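Thiosulfate:glutathione sulfurtransferase (Saccharomyces cerevisiae, PDB 3D1P) transfers the sulfane sulfur of thiosulfate to glutathione, releasing sulfite and forming the S-sulfanylglutathione used in mitochondrial hydrogen sulfide metabolism. Local coordinates at residues L43-P49 / I61-S67; I54-P58 / M126-V130; D70-L74 / V110-Y116; S90-F96 / G115-S120. The contacts are given in a common frame with arbitrary orientation. Where two conformers were deposited one is given. Residues are numbered along the deposited sequence.

Contact 1: residues L43-P49 / I61-S67; sequences LVDVREP and INVPYRS
The two ends of a beta-alpha-beta unit of the rhodanese fold meet here: strand 41-45 leads through helix 49-54 to the edge strand 61-62, pairing in parallel. Val44 lies beside Ile61 (CA-CA 5.3 Å) and Asp45 beside Asn62 (4.9 Å). Ile61 N donates to Leu43 O (2.8 Å), and Asp45 N to Ile61 O (2.9 Å). Asp45 O accepts two hydrogen bonds, from Val63 N and Asn62 ND2 (3.0 Å each). The same ND2 (chi1 t) reaches Arg47 O (2.9 Å), tying down the turn after the strand. Val46 O accepts from Tyr65 N (2.9 Å), past the regular strands. Asp45 OD1 closes an Asx turn on Arg47 N (3.1 Å) and receives Arg47 NE (3.0 Å), while OD2 forms a salt bridge with Arg47 NH2 (2.7 Å). The side chain of Val46 lies about 4 Å from that of Cys98, the persulfide-forming residue. Glu48, at the N-cap position of helix 49-54, folds back with chi1 and chi2 both m. A water donates to Val46 O (2.8 Å) and Glu48 OE2 (2.7 Å) and accepts from Arg66 N (3.0 Å). Glu48 OE2 accepts from Ser67 N (3.1 Å), and OE1 from Ser67 OG at 2.7 Å.

Contact 2: residues I54-P58 / M126-V130; sequences IVHIP and MNDWV
In this rhodanese domain, the loop between helix 49-54 and strand 61-62 packs on helix 125-131, a join made mainly by side chains, with one bridging water. Val55, the first residue to leave helical angles, and His56 are extended (phi/psi -164/145 and -153/163), and Ile57 follows at -75/130. Residues 126-130 are helical. The closest CA pair is His56-Met126 at 7.6 Å.

Met126, a selenomethionine, has all three chi angles m. This curl brings CE to 3.7 Å from Val55 CG1 and 3.8 Å from His56 CA, and SE to 3.7 Å from Ile57 CG1. Its backbone is hydrogen-bonded to the active-site Cys98, and the two side chains are about 7 Å apart, so the contact ties the 54-58 loop to the helix beside the catalytic residue. Trp129 is t at chi1 with chi2 -107°, so that Ile57, in the mt rotamer, sets CG1 over the indole face: 3.8 Å from the five-membered ring centroid and 16° off its normal, a CH-pi contact. Val55 CG1 also meets Val130 CG2 at 4.2 Å. His56 is p at chi1, its CA-to-CB bond pointing away from the helix; ND1 bonds to Tyr52 O and the ring stacks on Tyr52. Val34 of helix 27-36 touches both Ile57 and Trp129. The polar link is a water that donates to His56 O (2.9 Å) and accepts from Trp129 NE1 (3.0 Å).

Contact 3: residues D70-L74 / V110-Y116; sequences DAFAL and VASSHGY
The chain around 71-73 forms a 3-10 turn, with Ala73 N bonded to Asp70 O (2.9 Å) and Leu74 N to Ala71 O (3.0 Å). After helix 102-112 the chain turns: His114 N and Tyr116 N both donate to Ala111 O (3.0 and 3.1 Å), and Gly115 has a phi of 98° that bars a CB. The CA atoms of Phe72 and Ala111 are 5.0 Å apart. Phe72 CB lies 3.8 Å from Val110 CG1 and 3.9 Å from Ala111 CB. Chi1 m (-79°) directs its ring edge at the face of Tyr116, an offset edge-to-face pair with centroids 5.6 Å apart and planes at 82°. Ala73 CB makes a CH-pi contact 3.6 Å from the His114 ring centroid. One water donates to Phe72 O (2.7 Å) and His114 O (2.8 Å). This mainly apolar, aromatic contact of the rhodanese domain packs the turn before helix 76-83 on the C-terminal part of the helix connecting strands 93-97 and 119-121; Phe72 touches Leu94 and meets Phe96 edge-to-face.

Contact 4: residues S90-F96 / G115-S120; sequences SAKELIF and GYSNTS
Ser120 OG donates to Glu93 OE2 at 2.7 Å, joining side chains across two parallel strands of the rhodanese sheet; OE2 also bonds to Tyr25 OH. Strands 93-97 and 119-121 form a beta-alpha-beta crossover unit with helix 102-112. Leu94 pairs with Thr119 (CA-CA 4.8 Å) and Ile95 with Ser120 (4.6 Å). Backbone bonds run Leu94 N to Asn118 O (3.0 Å), Ser120 N to Leu94 O (2.8 Å) and Phe96 N to Ser120 O (2.9 Å). Before the strands the segments part around Ala91 and Lys92 but are close again at Ser90 and Tyr116 (CA-CA 5.0 Å); waters fill the gap: one accepts from Ser117 N (2.9 Å) and donates to Ser90 O (2.7 Å), and another joins Ala91 O (2.7 Å) to Asn118 ND2 (2.9 Å).

Leu94 and Thr119 lie on the sheet face packed by helix 102-112, where Thr119 OG1 bonds to Gln108. On the other face, Ile95 CG1 is 4.2 Å from Ser120 CB, and helix 27-36 touches Ile95. Phe96 (chi1 m) brings CE2 to 3.9 Å from Thr119 CG2. Leu94 (chi1 m, chi2 p) puts CD2 3.5 Å from Tyr116 CE1, and Ser90 CB sits over the Tyr116 ring, 4.1 Å from its centroid.

From the N terminus, contact 1 closes first, a short loop around helix 49-54 that pairs the edge strand 61-62 with strand 41-45. Contact 2 opens inside that loop, at 54-58, and closes only at 126-130, so it crosses contact 1; Arg47 NH2 to Val55 O, 2.7 Å, joins the two. Contacts 3 and 4 both nest within the long loop of contact 2 and cross each other, sharing Gly115 and Tyr116. The sheet links contacts 1 and 4 through neighbouring strands 41-45 and 93-97, with Val44 N 2.8 Å from Ile95 O. Phe72 of contact 3 packs on Val63 and on Phe96, whereas contact 2, about 24 Å from contact 3 between centres, lies across the chain's centre.

Contact 1: residues L43-P49 / I61-S67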
loop_
_atom_site.group_PDB
_atom_site.type_symbol
_atom_site.label_atom_id
_atom_site.label_comp_id
_atom_site.label_asym_id
_atom_site.label_seq_id
_atom_site.Cartn_x
_atom_site.Cartn_y
_atom_site.Cartn_z
ATOM N N LEU A 43 -2.205 -0.474 4.570
ATOM C CA LEU A 43 -1.531 -1.306 3.559
ATOM C C LEU A 43 -2.008 -0.818 2.198
ATOM O O LEU A 43 -3.166 -1.022 1.821
ATOM C CB LEU A 43 -1.907 -2.779 3.752
ATOM C CG LEU A 43 -1.559 -3.345 5.137
ATOM C CD1 LEU A 43 -1.985 -4.806 5.244
ATOM C CD2 LEU A 43 -0.092 -3.187 5.448
ATOM N N VAL A 44 -1.125 -0.146 1.469
ATOM C CA VAL A 44 -1.488 0.540 0.231
ATOM C C VAL A 44 -0.979 -0.250 -0.970
ATOM O O VAL A 44 0.187 -0.207 -1.326
ATOM C CB VAL A 44 -0.952 1.963 0.175
ATOM C CG1 VAL A 44 -1.530 2.655 -1.043
ATOM C CG2 VAL A 44 -1.285 2.759 1.469
ATOM N N ASP A 45 -1.922 -0.975 -1.586
ATOM C CA ASP A 45 -1.654 -1.797 -2.755
ATOM C C ASP A 45 -2.001 -0.965 -3.980
ATOM O O ASP A 45 -3.153 -0.582 -4.198
ATOM C CB ASP A 45 -2.534 -3.055 -2.664
ATOM C CG ASP A 45 -2.298 -4.073 -3.746
ATOM O OD1 ASP A 45 -1.892 -3.733 -4.869
ATOM O OD2 ASP A 45 -2.576 -5.264 -3.443
ATOM N N VAL A 46 -0.981 -0.638 -4.768
ATOM C CA VAL A 46 -1.158 0.279 -5.895
ATOM C C VAL A 46 -1.190 -0.449 -7.239
ATOM O O VAL A 46 -1.057 0.180 -8.287
ATOM C CB VAL A 46 -0.140 1.440 -5.871
ATOM C CG1 VAL A 46 -0.189 2.136 -4.529
ATOM C CG2 VAL A 46 1.263 1.023 -6.201
ATOM N N ARG A 47 -1.436 -1.753 -7.219
ATOM C CA ARG A 47 -1.754 -2.458 -8.453
ATOM C C ARG A 47 -3.091 -1.968 -9.028
ATOM O O ARG A 47 -3.851 -1.251 -8.378
ATOM C CB ARG A 47 -1.788 -3.965 -8.197
ATOM C CG ARG A 47 -0.450 -4.544 -7.778
ATOM C CD ARG A 47 -0.506 -6.027 -7.467
ATOM N NE ARG A 47 -1.454 -6.256 -6.370
ATOM C CZ ARG A 47 -2.150 -7.345 -6.162
ATOM N NH1 ARG A 47 -2.006 -8.409 -6.910
ATOM N NH2 ARG A 47 -3.028 -7.346 -5.170
ATOM N N GLU A 48 -3.361 -2.363 -10.268
ATOM C CA GLU A 48 -4.641 -2.043 -10.876
ATOM C C GLU A 48 -5.748 -2.879 -10.238
ATOM O O GLU A 48 -5.488 -3.928 -9.651
ATOM C CB GLU A 48 -4.614 -2.243 -12.383
ATOM C CG GLU A 48 -3.696 -1.238 -13.085
ATOM C CD GLU A 48 -4.110 0.198 -12.797
ATOM O OE1 GLU A 48 -5.280 0.530 -13.108
ATOM O OE2 GLU A 48 -3.334 0.962 -12.196
ATOM N N PRO A 49 -6.997 -2.453 -10.358
ATOM C CA PRO A 49 -8.095 -3.191 -9.709
ATOM C C PRO A 49 -8.182 -4.658 -10.129
ATOM O O PRO A 49 -8.504 -5.517 -9.320
ATOM C CB PRO A 49 -9.328 -2.365 -10.077
ATOM C CG PRO A 49 -8.805 -0.960 -10.220
ATOM C CD PRO A 49 -7.492 -1.173 -10.921
ATOM N N ILE A 61 -5.910 -1.504 1.235
ATOM C CA ILE A 61 -6.656 -0.657 0.318
ATOM C C ILE A 61 -6.005 -0.709 -1.051
ATOM O O ILE A 61 -4.830 -1.028 -1.188
ATOM C CB ILE A 61 -6.783 0.793 0.827
ATOM C CG1 ILE A 61 -5.427 1.530 0.850
ATOM C CG2 ILE A 61 -7.480 0.791 2.186
ATOM C CD1 ILE A 61 -5.550 3.015 1.171
ATOM N N ASN A 62 -6.804 -0.413 -2.077
ATOM C CA ASN A 62 -6.305 -0.392 -3.452
ATOM C C ASN A 62 -6.367 1.047 -3.956
ATOM O O ASN A 62 -7.424 1.650 -4.044
ATOM C CB ASN A 62 -7.172 -1.294 -4.317
ATOM C CG ASN A 62 -6.679 -1.428 -5.761
ATOM O OD1 ASN A 62 -7.483 -1.602 -6.692
ATOM N ND2 ASN A 62 -5.374 -1.457 -5.971
ATOM N N VAL A 63 -5.190 1.597 -4.289
ATOM C CA VAL A 63 -5.083 2.959 -4.815
ATOM C C VAL A 63 -4.219 2.872 -6.082
ATOM O O VAL A 63 -3.005 3.056 -6.035
ATOM C CB VAL A 63 -4.500 3.956 -3.808
ATOM C CG1 VAL A 63 -4.598 5.364 -4.392
ATOM C CG2 VAL A 63 -5.255 3.872 -2.467
ATOM N N PRO A 64 -4.831 2.497 -7.199
ATOM C CA PRO A 64 -4.043 2.130 -8.382
ATOM C C PRO A 64 -3.104 3.229 -8.872
ATOM O O PRO A 64 -3.525 4.358 -9.153
ATOM C CB PRO A 64 -5.124 1.832 -9.434
ATOM C CG PRO A 64 -6.328 1.369 -8.614
ATOM C CD PRO A 64 -6.277 2.244 -7.390
ATOM N N TYR A 65 -1.820 2.873 -9.073
ATOM C CA TYR A 65 -0.844 3.856 -9.493
ATOM C C TYR A 65 -0.942 4.163 -10.988
ATOM O O TYR A 65 -0.935 5.317 -11.371
ATOM C CB TYR A 65 0.576 3.435 -9.107
ATOM C CG TYR A 65 1.571 4.491 -9.480
ATOM C CD1 TYR A 65 1.647 5.669 -8.764
ATOM C CD2 TYR A 65 2.417 4.331 -10.570
ATOM C CE1 TYR A 65 2.529 6.703 -9.147
ATOM C CE2 TYR A 65 3.264 5.338 -10.942
ATOM C CZ TYR A 65 3.315 6.510 -10.228
ATOM O OH TYR A 65 4.189 7.502 -10.623
ATOM N N ARG A 66 -1.031 3.124 -11.812
ATOM C CA ARG A 66 -1.087 3.297 -13.261
ATOM C C ARG A 66 -2.257 4.179 -13.694
ATOM O O ARG A 66 -2.099 5.067 -14.532
ATOM C CB ARG A 66 -1.167 1.938 -13.959
ATOM C CG ARG A 66 0.185 1.304 -14.239
ATOM C CD ARG A 66 0.030 -0.090 -14.825
ATOM N NE ARG A 66 -0.486 -0.055 -16.191
ATOM C CZ ARG A 66 0.231 0.301 -17.252
ATOM N NH1 ARG A 66 1.501 0.654 -17.108
ATOM N NH2 ARG A 66 -0.321 0.304 -18.458
ATOM N N SER A 67 -3.429 3.924 -13.123
ATOM C CA SER A 67 -4.629 4.648 -13.477
ATOM C C SER A 67 -4.919 5.869 -12.607
ATOM O O SER A 67 -5.741 6.691 -13.013
ATOM C CB SER A 67 -5.811 3.717 -13.590
ATOM O OG SER A 67 -5.991 2.998 -12.409
HETATM O O HOH W 1 -1.026 0.255 -11.084
#

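Contact 2: residues I54-P58 / M126-V130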
loop_
_atom_site.group_PDB
_atom_site.type_symbol
_atom_site.label_atom_id
_atom_site.label_comp_id
_atom_site.label_asym_id
_atom_site.label_seq_id
_atom_site.Cartn_x
_atom_site.Cartn_y
_atom_site.Cartn_z
ATOM N N ILE A 54 -7.385 -10.461 -8.255
ATOM C CA ILE A 54 -6.788 -11.809 -8.270
ATOM C C ILE A 54 -6.421 -12.257 -6.845
ATOM O O ILE A 54 -6.718 -13.384 -6.447
ATOM C CB ILE A 54 -5.547 -11.883 -9.186
ATOM C CG1 ILE A 54 -5.973 -11.731 -10.634
ATOM C CG2 ILE A 54 -4.765 -13.180 -8.961
ATOM C CD1 ILE A 54 -5.874 -10.506 -10.797
ATOM N N VAL A 55 -5.693 -11.399 -6.127
ATOM C CA VAL A 55 -5.355 -11.757 -4.742
ATOM C C VAL A 55 -4.893 -10.475 -4.045
ATOM O O VAL A 55 -4.278 -9.638 -4.678
ATOM C CB VAL A 55 -4.306 -12.949 -4.655
ATOM C CG1 VAL A 55 -3.428 -12.856 -3.417
ATOM C CG2 VAL A 55 -4.909 -14.418 -4.801
ATOM N N HIS A 56 -5.192 -10.296 -2.754
ATOM C CA HIS A 56 -4.724 -9.097 -2.075
ATOM C C HIS A 56 -4.579 -9.428 -0.601
ATOM O O HIS A 56 -5.081 -10.441 -0.112
ATOM C CB HIS A 56 -5.587 -7.894 -2.350
ATOM C CG HIS A 56 -6.985 -8.061 -1.972
ATOM N ND1 HIS A 56 -7.948 -8.313 -2.918
ATOM C CD2 HIS A 56 -7.616 -7.983 -0.780
ATOM C CE1 HIS A 56 -9.126 -8.374 -2.323
ATOM N NE2 HIS A 56 -8.951 -8.180 -1.026
ATOM N N ILE A 57 -3.834 -8.591 0.111
ATOM C CA ILE A 57 -3.717 -8.766 1.547
ATOM C C ILE A 57 -5.026 -8.306 2.198
ATOM O O ILE A 57 -5.498 -7.200 1.930
ATOM C CB ILE A 57 -2.509 -8.032 2.115
ATOM C CG1 ILE A 57 -1.245 -8.557 1.455
ATOM C CG2 ILE A 57 -2.476 -8.171 3.643
ATOM C CD1 ILE A 57 0.021 -7.890 1.931
ATOM N N PRO A 58 -5.642 -9.100 3.087
ATOM C CA PRO A 58 -6.864 -8.644 3.726
ATOM C C PRO A 58 -6.659 -7.316 4.443
ATOM O O PRO A 58 -5.661 -7.096 5.090
ATOM C CB PRO A 58 -7.191 -9.793 4.698
ATOM C CG PRO A 58 -6.609 -10.969 4.095
ATOM C CD PRO A 58 -5.307 -10.463 3.480
HETATM N N MSE A 126 3.466 -7.832 -3.952
HETATM C CA MSE A 126 2.612 -9.020 -3.973
HETATM C C MSE A 126 3.284 -10.215 -4.611
HETATM O O MSE A 126 2.926 -11.358 -4.303
HETATM C CB MSE A 126 1.255 -8.701 -4.605
HETATM C CG MSE A 126 0.392 -7.805 -3.754
HETATM SE SE MSE A 126 -0.081 -8.552 -2.028
HETATM C CE MSE A 126 -1.110 -10.047 -2.672
ATOM N N ASN A 127 4.294 -10.014 -5.475
ATOM C CA ASN A 127 5.023 -11.159 -5.989
ATOM C C ASN A 127 5.708 -11.879 -4.833
ATOM O O ASN A 127 5.699 -13.109 -4.759
ATOM C CB ASN A 127 6.073 -10.733 -7.027
ATOM C CG ASN A 127 5.478 -10.300 -8.335
ATOM O OD1 ASN A 127 4.264 -10.217 -8.529
ATOM N ND2 ASN A 127 6.389 -9.958 -9.279
ATOM N N ASP A 128 6.330 -11.110 -3.939
ATOM C CA ASP A 128 6.967 -11.677 -2.765
ATOM C C ASP A 128 5.947 -12.358 -1.855
ATOM O O ASP A 128 6.167 -13.478 -1.358
ATOM C CB ASP A 128 7.725 -10.577 -2.046
ATOM C CG ASP A 128 8.420 -11.037 -0.773
ATOM O OD1 ASP A 128 9.657 -11.236 -0.820
ATOM O OD2 ASP A 128 7.725 -11.158 0.255
ATOM N N TRP A 129 4.816 -11.702 -1.642
ATOM C CA TRP A 129 3.792 -12.229 -0.756
ATOM C C TRP A 129 3.346 -13.607 -1.240
ATOM O O TRP A 129 3.337 -14.595 -0.484
ATOM C CB TRP A 129 2.624 -11.246 -0.692
ATOM C CG TRP A 129 1.541 -11.617 0.285
ATOM C CD1 TRP A 129 0.305 -12.086 -0.021
ATOM C CD2 TRP A 129 1.568 -11.440 1.722
ATOM N NE1 TRP A 129 -0.448 -12.227 1.126
ATOM C CE2 TRP A 129 0.307 -11.841 2.203
ATOM C CE3 TRP A 129 2.524 -10.966 2.638
ATOM C CZ2 TRP A 129 -0.006 -11.815 3.573
ATOM C CZ3 TRP A 129 2.225 -10.955 3.978
ATOM C CH2 TRP A 129 0.958 -11.377 4.428
ATOM N N VAL A 130 2.975 -13.692 -2.519
ATOM C CA VAL A 130 2.498 -14.946 -3.077
ATOM C C VAL A 130 3.636 -15.963 -3.175
ATOM O O VAL A 130 3.429 -17.164 -2.924
ATOM C CB VAL A 130 1.818 -14.702 -4.421
ATOM C CG1 VAL A 130 1.507 -16.006 -5.171
ATOM C CG2 VAL A 130 0.559 -13.883 -4.196
HETATM O O HOH W 2 -3.397 -12.524 0.888
#

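Contact 3: residues D70-L74 / V110-Y116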
loop_
_atom_site.group_PDB
_atom_site.type_symbol
_atom_site.label_atom_id
_atom_site.label_comp_id
_atom_site.label_asym_id
_atom_site.label_seq_id
_atom_site.Cartn_x
_atom_site.Cartn_y
_atom_site.Cartn_z
ATOM N N ASP A 70 -1.527 10.299 -9.519
ATOM C CA ASP A 70 -1.665 11.477 -8.669
ATOM C C ASP A 70 -2.519 11.290 -7.451
ATOM O O ASP A 70 -2.746 12.254 -6.747
ATOM C CB ASP A 70 -2.311 12.643 -9.487
ATOM C CG ASP A 70 -3.702 12.256 -10.087
ATOM O OD1 ASP A 70 -4.022 11.002 -10.339
ATOM O OD2 ASP A 70 -4.435 13.249 -10.405
ATOM N N ALA A 71 -3.005 10.075 -7.182
ATOM C CA ALA A 71 -3.958 9.897 -6.122
ATOM C C ALA A 71 -3.469 10.502 -4.807
ATOM O O ALA A 71 -4.220 11.202 -4.141
ATOM C CB ALA A 71 -4.246 8.414 -5.891
ATOM N N PHE A 72 -2.220 10.236 -4.437
ATOM C CA PHE A 72 -1.757 10.690 -3.146
ATOM C C PHE A 72 -1.422 12.168 -3.075
ATOM O O PHE A 72 -1.048 12.647 -2.000
ATOM C CB PHE A 72 -0.636 9.805 -2.607
ATOM C CG PHE A 72 -1.182 8.528 -2.018
ATOM C CD1 PHE A 72 -1.757 8.553 -0.752
ATOM C CD2 PHE A 72 -1.222 7.351 -2.732
ATOM C CE1 PHE A 72 -2.366 7.448 -0.219
ATOM C CE2 PHE A 72 -1.812 6.227 -2.200
ATOM C CZ PHE A 72 -2.394 6.277 -0.927
ATOM N N ALA A 73 -1.635 12.891 -4.179
ATOM C CA ALA A 73 -1.554 14.342 -4.220
ATOM C C ALA A 73 -2.925 14.993 -4.151
ATOM O O ALA A 73 -3.019 16.222 -4.100
ATOM C CB ALA A 73 -0.835 14.800 -5.485
ATOM N N LEU A 74 -4.008 14.223 -4.131
ATOM C CA LEU A 74 -5.348 14.796 -4.134
ATOM C C LEU A 74 -5.807 15.183 -2.746
ATOM O O LEU A 74 -5.495 14.526 -1.768
ATOM C CB LEU A 74 -6.343 13.769 -4.703
ATOM C CG LEU A 74 -6.050 13.303 -6.120
ATOM C CD1 LEU A 74 -7.029 12.220 -6.540
ATOM C CD2 LEU A 74 -6.043 14.455 -7.113
ATOM N N VAL A 110 5.069 9.926 -4.235
ATOM C CA VAL A 110 3.974 10.890 -4.312
ATOM C C VAL A 110 3.464 11.202 -2.909
ATOM O O VAL A 110 3.305 12.357 -2.531
ATOM C CB VAL A 110 2.828 10.380 -5.215
ATOM C CG1 VAL A 110 1.675 11.392 -5.213
ATOM C CG2 VAL A 110 3.319 10.115 -6.634
ATOM N N ALA A 111 3.188 10.165 -2.127
ATOM C CA ALA A 111 2.632 10.402 -0.801
ATOM C C ALA A 111 3.591 11.196 0.097
ATOM O O ALA A 111 3.196 12.146 0.768
ATOM C CB ALA A 111 2.262 9.045 -0.143
ATOM N N SER A 112 4.854 10.795 0.097
ATOM C CA SER A 112 5.821 11.417 0.990
ATOM C C SER A 112 6.054 12.886 0.626
ATOM O O SER A 112 6.386 13.665 1.499
ATOM C CB SER A 112 7.137 10.624 1.029
ATOM O OG SER A 112 7.787 10.651 -0.231
ATOM N N SER A 113 5.848 13.250 -0.643
ATOM C CA SER A 113 5.944 14.615 -1.165
ATOM C C SER A 113 4.665 15.426 -0.976
ATOM O O SER A 113 4.644 16.611 -1.314
ATOM C CB SER A 113 6.225 14.565 -2.678
ATOM O OG SER A 113 7.520 14.069 -2.953
ATOM N N HIS A 114 3.590 14.787 -0.532
ATOM C CA HIS A 114 2.292 15.416 -0.376
ATOM C C HIS A 114 1.685 15.177 0.986
ATOM O O HIS A 114 0.493 14.946 1.136
ATOM C CB HIS A 114 1.325 15.021 -1.515
ATOM C CG HIS A 114 1.820 15.450 -2.847
ATOM N ND1 HIS A 114 1.499 16.597 -3.534
ATOM C CD2 HIS A 114 2.710 14.783 -3.608
ATOM C CE1 HIS A 114 2.173 16.596 -4.680
ATOM N NE2 HIS A 114 2.910 15.506 -4.742
ATOM N N GLY A 115 2.517 15.304 2.017
ATOM C CA GLY A 115 2.003 15.410 3.360
ATOM C C GLY A 115 1.959 14.166 4.206
ATOM O O GLY A 115 1.506 14.242 5.364
ATOM N N TYR A 116 2.467 13.037 3.689
ATOM C CA TYR A 116 2.514 11.827 4.475
ATOM C C TYR A 116 3.937 11.672 4.986
ATOM O O TYR A 116 4.839 11.299 4.252
ATOM C CB TYR A 116 2.138 10.594 3.637
ATOM C CG TYR A 116 0.676 10.553 3.306
ATOM C CD1 TYR A 116 -0.199 9.875 4.131
ATOM C CD2 TYR A 116 0.154 11.197 2.171
ATOM C CE1 TYR A 116 -1.571 9.803 3.860
ATOM C CE2 TYR A 116 -1.198 11.138 1.897
ATOM C CZ TYR A 116 -2.059 10.441 2.732
ATOM O OH TYR A 116 -3.398 10.371 2.397
HETATM O O HOH W 3 -1.853 14.552 -0.270
#

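Contact 4: residues S90-F96 / G115-S120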
loop_
_atom_site.group_PDB
_atom_site.type_symbol
_atom_site.label_atom_id
_atom_site.label_comp_id
_atom_site.label_asym_id
_atom_site.label_seq_id
_atom_site.Cartn_x
_atom_site.Cartn_y
_atom_site.Cartn_z
ATOM N N SER A 90 -3.124 10.952 7.197
ATOM C CA SER A 90 -1.690 11.168 7.107
ATOM C C SER A 90 -0.934 10.926 8.395
ATOM O O SER A 90 0.290 10.884 8.367
ATOM C CB SER A 90 -1.352 12.489 6.513
ATOM O OG SER A 90 -1.801 13.471 7.392
ATOM N N ALA A 91 -1.625 10.771 9.511
ATOM C CA ALA A 91 -0.975 10.447 10.767
ATOM C C ALA A 91 -0.579 8.983 10.827
ATOM O O ALA A 91 0.181 8.612 11.714
ATOM C CB ALA A 91 -1.915 10.759 11.957
ATOM N N LYS A 92 -1.114 8.141 9.947
ATOM C CA LYS A 92 -0.837 6.723 9.968
ATOM C C LYS A 92 0.432 6.407 9.199
ATOM O O LYS A 92 0.914 7.195 8.402
ATOM C CB LYS A 92 -2.013 5.983 9.355
ATOM C CG LYS A 92 -3.276 6.069 10.218
ATOM C CD LYS A 92 -4.390 5.216 9.649
ATOM C CE LYS A 92 -5.706 5.275 10.407
ATOM N NZ LYS A 92 -6.699 4.351 9.814
ATOM N N GLU A 93 0.954 5.203 9.443
ATOM C CA GLU A 93 2.015 4.646 8.622
ATOM C C GLU A 93 1.387 4.000 7.379
ATOM O O GLU A 93 0.577 3.088 7.516
ATOM C CB GLU A 93 2.793 3.567 9.370
ATOM C CG GLU A 93 3.884 2.961 8.542
ATOM C CD GLU A 93 4.633 1.809 9.188
ATOM O OE1 GLU A 93 4.271 1.367 10.283
ATOM O OE2 GLU A 93 5.599 1.329 8.550
ATOM N N LEU A 94 1.756 4.472 6.200
ATOM C CA LEU A 94 1.275 3.890 4.951
ATOM C C LEU A 94 2.406 3.043 4.363
ATOM O O LEU A 94 3.524 3.547 4.188
ATOM C CB LEU A 94 0.897 4.968 3.937
ATOM C CG LEU A 94 -0.531 5.510 4.047
ATOM C CD1 LEU A 94 -0.829 6.166 5.428
ATOM C CD2 LEU A 94 -0.790 6.476 2.904
ATOM N N ILE A 95 2.112 1.783 4.075
ATOM C CA ILE A 95 3.084 0.835 3.546
ATOM C C ILE A 95 2.716 0.558 2.092
ATOM O O ILE A 95 1.652 0.020 1.826
ATOM C CB ILE A 95 3.100 -0.470 4.333
ATOM C CG1 ILE A 95 3.284 -0.221 5.819
ATOM C CG2 ILE A 95 4.196 -1.388 3.773
ATOM C CD1 ILE A 95 3.233 -1.508 6.684
ATOM N N PHE A 96 3.593 0.930 1.164
ATOM C CA PHE A 96 3.287 0.890 -0.248
ATOM C C PHE A 96 3.889 -0.328 -0.937
ATOM O O PHE A 96 5.048 -0.699 -0.687
ATOM C CB PHE A 96 3.885 2.116 -0.937
ATOM C CG PHE A 96 3.183 3.372 -0.577
ATOM C CD1 PHE A 96 2.133 3.852 -1.354
ATOM C CD2 PHE A 96 3.528 4.076 0.575
ATOM C CE1 PHE A 96 1.475 5.015 -0.987
ATOM C CE2 PHE A 96 2.842 5.230 0.943
ATOM C CZ PHE A 96 1.809 5.662 0.167
ATOM N N GLY A 115 2.517 15.304 2.017
ATOM C CA GLY A 115 2.003 15.410 3.360
ATOM C C GLY A 115 1.959 14.166 4.206
ATOM O O GLY A 115 1.506 14.242 5.364
ATOM N N TYR A 116 2.467 13.037 3.689
ATOM C CA TYR A 116 2.514 11.827 4.475
ATOM C C TYR A 116 3.937 11.672 4.986
ATOM O O TYR A 116 4.839 11.299 4.252
ATOM C CB TYR A 116 2.138 10.594 3.637
ATOM C CG TYR A 116 0.676 10.553 3.306
ATOM C CD1 TYR A 116 -0.199 9.875 4.131
ATOM C CD2 TYR A 116 0.154 11.197 2.171
ATOM C CE1 TYR A 116 -1.571 9.803 3.860
ATOM C CE2 TYR A 116 -1.198 11.138 1.897
ATOM C CZ TYR A 116 -2.059 10.441 2.732
ATOM O OH TYR A 116 -3.398 10.371 2.397
ATOM N N SER A 117 4.129 11.920 6.277
ATOM C CA SER A 117 5.433 11.894 6.925
ATOM C C SER A 117 5.845 10.499 7.373
ATOM O O SER A 117 6.993 10.325 7.763
ATOM C CB SER A 117 5.458 12.823 8.141
ATOM O OG SER A 117 4.647 12.362 9.186
ATOM N N ASN A 118 4.899 9.533 7.385
ATOM C CA ASN A 118 5.185 8.183 7.893
ATOM C C ASN A 118 4.819 7.196 6.795
ATOM O O ASN A 118 3.662 6.785 6.665
ATOM C CB ASN A 118 4.437 7.864 9.167
ATOM C CG ASN A 118 4.986 6.621 9.820
ATOM O OD1 ASN A 118 5.798 5.910 9.225
ATOM N ND2 ASN A 118 4.521 6.299 11.004
ATOM N N THR A 119 5.784 6.912 5.937
ATOM C CA THR A 119 5.562 6.019 4.828
ATOM C C THR A 119 6.691 4.983 4.785
ATOM O O THR A 119 7.824 5.228 5.228
ATOM C CB THR A 119 5.515 6.731 3.457
ATOM O OG1 THR A 119 6.771 7.345 3.174
ATOM C CG2 THR A 119 4.417 7.792 3.414
ATOM N N SER A 120 6.351 3.821 4.256
ATOM C CA SER A 120 7.219 2.676 4.214
ATOM C C SER A 120 6.997 1.910 2.938
ATOM O O SER A 120 6.021 2.137 2.218
ATOM C CB SER A 120 6.945 1.753 5.405
ATOM O OG SER A 120 7.039 2.470 6.608
HETATM O O HOH W 4 2.073 9.333 6.836
HETATM O O HOH W 5 2.210 12.799 8.216
HETATM O O HOH W 6 -0.725 16.025 5.971
HETATM O O HOH W 7 2.127 6.939 12.575
#